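Local coordinates for protein glycoside Hydrolase (Bacteroides uniformis, PDB 5T99) that probably hydrolyses galactosidic bonds in oligosaccharides derived from agarose, and binds d-galacto-isofagomine in its active-site pocket, at residues R328-K333 with P354-L359; R332-M337 with D361-V366. One frame throughout, in Å; residues are numbered along the deposited sequence.

Contact 1: R328-K333 with P354-L359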
loop_
_atom_site.group_PDB
_atom_site.type_symbol
_atom_site.label_atom_id
_atom_site.label_comp_id
_atom_site.label_asym_id
_atom_site.label_seq_id
_atom_site.Cartn_x
_atom_site.Cartn_y
_atom_site.Cartn_z
ATOM N N ARG A 328 -2.428 -9.380 5.891
ATOM C CA ARG A 328 -2.913 -10.208 4.776
ATOM C C ARG A 328 -3.589 -9.394 3.677
ATOM O O ARG A 328 -3.348 -9.645 2.491
ATOM C CB ARG A 328 -3.833 -11.335 5.255
ATOM C CG ARG A 328 -4.428 -12.204 4.138
ATOM C CD ARG A 328 -3.393 -12.797 3.169
ATOM N NE ARG A 328 -4.023 -13.283 1.939
ATOM C CZ ARG A 328 -3.396 -13.570 0.793
ATOM N NH1 ARG A 328 -2.079 -13.418 0.654
ATOM N NH2 ARG A 328 -4.109 -13.999 -0.246
ATOM N N ALA A 329 -4.409 -8.416 4.056
ATOM C CA ALA A 329 -5.033 -7.522 3.067
ATOM C C ALA A 329 -3.988 -6.857 2.173
ATOM O O ALA A 329 -4.130 -6.856 0.952
ATOM C CB ALA A 329 -5.882 -6.457 3.759
ATOM N N ASP A 330 -2.941 -6.306 2.797
ATOM C CA ASP A 330 -1.829 -5.672 2.056
ATOM C C ASP A 330 -1.058 -6.689 1.213
ATOM O O ASP A 330 -0.776 -6.428 0.046
ATOM C CB ASP A 330 -0.853 -4.930 2.993
ATOM C CG ASP A 330 -1.351 -3.548 3.428
ATOM O OD1 ASP A 330 -2.335 -3.030 2.896
ATOM O OD2 ASP A 330 -0.721 -2.950 4.312
ATOM N N GLU A 331 -0.742 -7.844 1.791
ATOM C CA GLU A 331 -0.026 -8.890 1.066
ATOM C C GLU A 331 -0.767 -9.289 -0.215
ATOM O O GLU A 331 -0.180 -9.340 -1.289
ATOM C CB GLU A 331 0.189 -10.117 1.954
ATOM C CG GLU A 331 1.135 -11.145 1.347
ATOM C CD GLU A 331 1.231 -12.427 2.160
ATOM O OE1 GLU A 331 0.198 -12.929 2.660
ATOM O OE2 GLU A 331 2.358 -12.946 2.274
ATOM N N ARG A 332 -2.059 -9.560 -0.080
ATOM C CA ARG A 332 -2.919 -9.896 -1.218
ATOM C C ARG A 332 -2.885 -8.811 -2.293
ATOM O O ARG A 332 -2.671 -9.105 -3.482
ATOM C CB ARG A 332 -4.353 -10.113 -0.742
ATOM C CG ARG A 332 -5.368 -10.353 -1.841
ATOM C CD ARG A 332 -6.703 -10.713 -1.232
ATOM N NE ARG A 332 -7.761 -10.819 -2.225
ATOM C CZ ARG A 332 -8.579 -9.835 -2.608
ATOM N NH1 ARG A 332 -8.482 -8.595 -2.113
ATOM N NH2 ARG A 332 -9.522 -10.104 -3.505
ATOM N N LYS A 333 -3.087 -7.569 -1.871
ATOM C CA LYS A 333 -3.011 -6.417 -2.781
ATOM C C LYS A 333 -1.680 -6.380 -3.538
ATOM O O LYS A 333 -1.665 -6.265 -4.743
ATOM C CB LYS A 333 -3.235 -5.116 -2.008
ATOM C CG LYS A 333 -3.307 -3.878 -2.881
ATOM C CD LYS A 333 -4.011 -2.726 -2.182
ATOM C CE LYS A 333 -3.262 -2.240 -0.955
ATOM N NZ LYS A 333 -4.019 -1.151 -0.274
ATOM N N PRO A 354 4.170 0.808 8.566
ATOM C CA PRO A 354 5.406 0.013 8.530
ATOM C C PRO A 354 5.196 -1.381 7.925
ATOM O O PRO A 354 6.034 -1.855 7.154
ATOM C CB PRO A 354 5.805 -0.093 10.004
ATOM C CG PRO A 354 5.168 1.092 10.661
ATOM C CD PRO A 354 3.881 1.307 9.923
ATOM N N GLU A 355 4.059 -1.999 8.243
ATOM C CA GLU A 355 3.743 -3.358 7.784
ATOM C C GLU A 355 3.716 -3.423 6.263
ATOM O O GLU A 355 4.244 -4.371 5.657
ATOM C CB GLU A 355 2.405 -3.854 8.367
ATOM C CG GLU A 355 2.450 -4.225 9.857
ATOM C CD GLU A 355 2.485 -3.025 10.793
ATOM O OE1 GLU A 355 2.076 -1.908 10.371
ATOM O OE2 GLU A 355 2.938 -3.198 11.953
ATOM N N PHE A 356 3.130 -2.400 5.648
ATOM C CA PHE A 356 3.085 -2.330 4.193
ATOM C C PHE A 356 4.500 -2.372 3.607
ATOM O O PHE A 356 4.754 -3.098 2.654
ATOM C CB PHE A 356 2.335 -1.071 3.741
ATOM C CG PHE A 356 2.265 -0.913 2.248
ATOM C CD1 PHE A 356 1.272 -1.543 1.527
ATOM C CD2 PHE A 356 3.204 -0.143 1.570
ATOM C CE1 PHE A 356 1.207 -1.428 0.145
ATOM C CE2 PHE A 356 3.143 -0.004 0.186
ATOM C CZ PHE A 356 2.146 -0.664 -0.527
ATOM N N LEU A 357 5.414 -1.597 4.199
ATOM C CA LEU A 357 6.816 -1.541 3.748
ATOM C C LEU A 357 7.581 -2.821 4.047
ATOM O O LEU A 357 8.437 -3.216 3.250
ATOM C CB LEU A 357 7.551 -0.328 4.335
ATOM C CG LEU A 357 6.991 1.015 3.849
ATOM C CD1 LEU A 357 7.629 2.163 4.596
ATOM C CD2 LEU A 357 7.174 1.209 2.350
ATOM N N ASP A 358 7.269 -3.479 5.169
ATOM C CA ASP A 358 7.839 -4.800 5.444
ATOM C C ASP A 358 7.473 -5.777 4.336
ATOM O O ASP A 358 8.309 -6.572 3.925
ATOM C CB ASP A 358 7.405 -5.354 6.807
ATOM C CG ASP A 358 8.035 -4.613 7.971
ATOM O OD1 ASP A 358 9.137 -4.037 7.807
ATOM O OD2 ASP A 358 7.423 -4.607 9.061
ATOM N N LEU A 359 6.248 -5.695 3.821
ATOM C CA LEU A 359 5.823 -6.566 2.724
ATOM C C LEU A 359 6.581 -6.265 1.447
ATOM O O LEU A 359 7.055 -7.183 0.775
ATOM C CB LEU A 359 4.304 -6.487 2.501
ATOM C CG LEU A 359 3.466 -7.130 3.622
ATOM C CD1 LEU A 359 2.001 -6.722 3.524
ATOM C CD2 LEU A 359 3.586 -8.644 3.568
#

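Contact 2: R332-M337 with D361-V366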
loop_
_atom_site.group_PDB
_atom_site.type_symbol
_atom_site.label_atom_id
_atom_site.label_comp_id
_atom_site.label_asym_id
_atom_site.label_seq_id
_atom_site.Cartn_x
_atom_site.Cartn_y
_atom_site.Cartn_z
ATOM N N ARG A 332 -2.059 -9.560 -0.080
ATOM C CA ARG A 332 -2.919 -9.896 -1.218
ATOM C C ARG A 332 -2.885 -8.811 -2.293
ATOM O O ARG A 332 -2.671 -9.105 -3.482
ATOM C CB ARG A 332 -4.353 -10.113 -0.742
ATOM C CG ARG A 332 -5.368 -10.353 -1.841
ATOM C CD ARG A 332 -6.703 -10.713 -1.232
ATOM N NE ARG A 332 -7.761 -10.819 -2.225
ATOM C CZ ARG A 332 -8.579 -9.835 -2.608
ATOM N NH1 ARG A 332 -8.482 -8.595 -2.113
ATOM N NH2 ARG A 332 -9.522 -10.104 -3.505
ATOM N N LYS A 333 -3.087 -7.569 -1.871
ATOM C CA LYS A 333 -3.011 -6.417 -2.781
ATOM C C LYS A 333 -1.680 -6.380 -3.538
ATOM O O LYS A 333 -1.665 -6.265 -4.743
ATOM C CB LYS A 333 -3.235 -5.116 -2.008
ATOM C CG LYS A 333 -3.307 -3.878 -2.881
ATOM C CD LYS A 333 -4.011 -2.726 -2.182
ATOM C CE LYS A 333 -3.262 -2.240 -0.955
ATOM N NZ LYS A 333 -4.019 -1.151 -0.274
ATOM N N LEU A 334 -0.572 -6.534 -2.830
ATOM C CA LEU A 334 0.749 -6.533 -3.467
ATOM C C LEU A 334 0.978 -7.749 -4.369
ATOM O O LEU A 334 1.563 -7.609 -5.454
ATOM C CB LEU A 334 1.857 -6.403 -2.409
ATOM C CG LEU A 334 1.839 -5.061 -1.657
ATOM C CD1 LEU A 334 2.847 -5.064 -0.531
ATOM C CD2 LEU A 334 2.127 -3.896 -2.594
ATOM N N GLN A 335 0.496 -8.920 -3.943
ATOM C CA GLN A 335 0.581 -10.142 -4.758
ATOM C C GLN A 335 -0.156 -10.004 -6.096
ATOM O O GLN A 335 0.359 -10.404 -7.152
ATOM C CB GLN A 335 0.003 -11.331 -4.005
ATOM C CG GLN A 335 0.903 -11.866 -2.911
ATOM C CD GLN A 335 0.229 -12.945 -2.081
ATOM O OE1 GLN A 335 -1.004 -13.024 -2.012
ATOM N NE2 GLN A 335 1.038 -13.782 -1.438
ATOM N N ILE A 336 -1.360 -9.438 -6.032
ATOM C CA ILE A 336 -2.162 -9.198 -7.239
ATOM C C ILE A 336 -1.435 -8.209 -8.150
ATOM O O ILE A 336 -1.319 -8.444 -9.354
ATOM C CB ILE A 336 -3.614 -8.787 -6.884
ATOM C CG1 ILE A 336 -4.370 -10.020 -6.356
ATOM C CG2 ILE A 336 -4.351 -8.203 -8.081
ATOM C CD1 ILE A 336 -5.653 -9.702 -5.618
ATOM N N MET A 337 -0.894 -7.142 -7.574
ATOM C CA MET A 337 -0.053 -6.224 -8.353
ATOM C C MET A 337 1.168 -6.934 -8.989
ATOM O O MET A 337 1.446 -6.720 -10.178
ATOM C CB MET A 337 0.350 -5.005 -7.517
ATOM C CG MET A 337 -0.816 -4.094 -7.153
ATOM S SD MET A 337 -1.526 -3.222 -8.575
ATOM C CE MET A 337 -2.881 -4.307 -9.024
ATOM N N ASP A 361 9.546 -4.933 1.169
ATOM C CA ASP A 361 10.870 -5.523 1.433
ATOM C C ASP A 361 10.875 -7.032 1.112
ATOM O O ASP A 361 11.685 -7.501 0.301
ATOM C CB ASP A 361 11.295 -5.341 2.902
ATOM C CG ASP A 361 11.562 -3.888 3.294
ATOM O OD1 ASP A 361 11.754 -3.027 2.425
ATOM O OD2 ASP A 361 11.602 -3.614 4.517
ATOM N N ARG A 362 9.961 -7.764 1.756
ATOM C CA ARG A 362 9.830 -9.220 1.588
ATOM C C ARG A 362 9.470 -9.674 0.173
ATOM O O ARG A 362 9.857 -10.762 -0.232
ATOM C CB ARG A 362 8.795 -9.784 2.567
ATOM C CG ARG A 362 9.412 -10.529 3.734
ATOM C CD ARG A 362 8.428 -10.785 4.870
ATOM N NE ARG A 362 7.047 -11.000 4.436
ATOM C CZ ARG A 362 6.562 -12.148 3.972
ATOM N NH1 ARG A 362 5.288 -12.222 3.614
ATOM N NH2 ARG A 362 7.349 -13.213 3.851
ATOM N N MET A 363 8.738 -8.842 -0.566
ATOM C CA MET A 363 8.246 -9.192 -1.917
ATOM C C MET A 363 9.049 -8.569 -3.075
ATOM O O MET A 363 8.685 -8.732 -4.246
ATOM C CB MET A 363 6.757 -8.828 -2.025
ATOM C CG MET A 363 5.860 -9.670 -1.114
ATOM S SD MET A 363 4.187 -9.020 -0.916
ATOM C CE MET A 363 3.553 -9.323 -2.557
ATOM N N GLY A 364 10.123 -7.842 -2.751
ATOM C CA GLY A 364 11.053 -7.345 -3.751
ATOM C C GLY A 364 10.586 -6.170 -4.581
ATOM O O GLY A 364 11.049 -5.989 -5.704
ATOM N N LEU A 365 9.699 -5.356 -4.030
ATOM C CA LEU A 365 9.188 -4.184 -4.733
ATOM C C LEU A 365 9.956 -2.934 -4.317
ATOM O O LEU A 365 10.245 -2.755 -3.140
ATOM C CB LEU A 365 7.712 -3.982 -4.399
ATOM C CG LEU A 365 6.748 -5.081 -4.848
ATOM C CD1 LEU A 365 5.387 -4.843 -4.207
ATOM C CD2 LEU A 365 6.620 -5.136 -6.366
ATOM N N VAL A 366 10.261 -2.057 -5.274
ATOM C CA VAL A 366 10.909 -0.789 -4.953
ATOM C C VAL A 366 9.831 0.244 -4.680
ATOM O O VAL A 366 8.759 0.195 -5.288
ATOM C CB VAL A 366 11.950 -0.345 -6.007
ATOM C CG1 VAL A 366 13.111 -1.329 -6.002
ATOM C CG2 VAL A 366 11.375 -0.209 -7.413
#

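Contact 1: R328-K333 with P354-L359
Two neighbouring outer helices of the TIM-barrel domain, 327-339 and 354-363, meet here through Asp-330 and Glu-331 on one side and Phe-356 and Leu-359 on the other. The axes of the two short segments approach to 9.7 Å and their N-to-C directions are 40° apart, so they run in broadly the same direction. Leu-359 bridges the gap with its forked end. Its CG stands beside the backbone N (chi1 -70°), which sends the two methyls toward the other helix. CD1 lies 3.4 Å from Asp-330 CB and also presses on the backbone at Glu-331 N; CD2 turns to the aliphatic stem of Glu-331, 4.0 Å from its CB, where the two side chains cross nearly at right angles. One turn before Leu-359, the ring of Phe-356 has the Asp-330 carboxylate at its edge, with Asp-330 CG in the ring plane and the two flat groups 86° apart. Asp-330 OD2 is 3.6 Å from Phe-356 CB and 3.7 Å from Phe-356 CD1, a contact of oxygen with carbon. Asp-330 OD1 accepts a hydrogen bond from Asn-318 ND2, while Asn-318 OD1 receives Lys-333 NZ. Within helix 327-339, Glu-331 OE1 makes a salt bridge of 3.1 Å with Arg-328 NH1; OE2 has a long, weak ion pair with Arg-362 of the other helix. Between 328-333 and 354-359 the fit is made by van der Waals contact, as between successive helices that follow parallel strands 305-313 and 344-346 of a beta/alpha barrel.

Contact 2: R332-M337 with D361-V366
Met-363 and Leu-365, on either side of Gly-364 in a Schellman motif at the end of helix 354-363 in the TIM-barrel domain, both reach Leu-334. The turn is marked by the positive phi of Gly-364 (75°), and after it the chain leads into barrel strand 366-370. The principal apolar contact belongs to Met-363. Its chain is bent at the last torsion (chi3 70°), which lays the terminal methyl against helix 327-339: Met-363 CE is 3.4 Å from Leu-334 CB, with SD 3.8 Å from the same carbon. This methyl also meets polar backbone and a neighbouring side chain, approaching Gln-335 N to 3.4 Å and Gln-335 CG to 3.7 Å; the Met-363 and Gln-335 side chains cross at about a right angle. Of the Gln-335 side chain it is CG that is touched, while OE1 turns to Arg-328. A polar tie between the same two elements runs just beyond the segment, where Lys-338 NZ donates to Met-363 O. The second apolar contact comes from the residue after the glycine and is made between branch ends, Leu-365 CD1 lying 3.8 Å from Leu-334 CD2.

In the fold
Contacts 1 and 2 are successive levels of one helix-helix interface, their centres about 7 Å apart, and their first ranges overlap at Arg-332 and Lys-333. Leu-334 joins them: its CD1 lies 3.7 Å from Leu-359 CB and its CD2 3.8 Å from Phe-356 CE1, so apolar contact continues from one level to the next. On helix 327-339 a probable hydrogen bond of 2.9 Å from Arg-328 NH1 to Gln-335 OE1 connects the two levels as well. The chain between the paired helices includes barrel strand 344-346 and then His-349, which lines the pocket holding d-galacto-isofagomine. The helices lie in the outer layer of the barrel, and the ligand-pocket residues are outside all four segments.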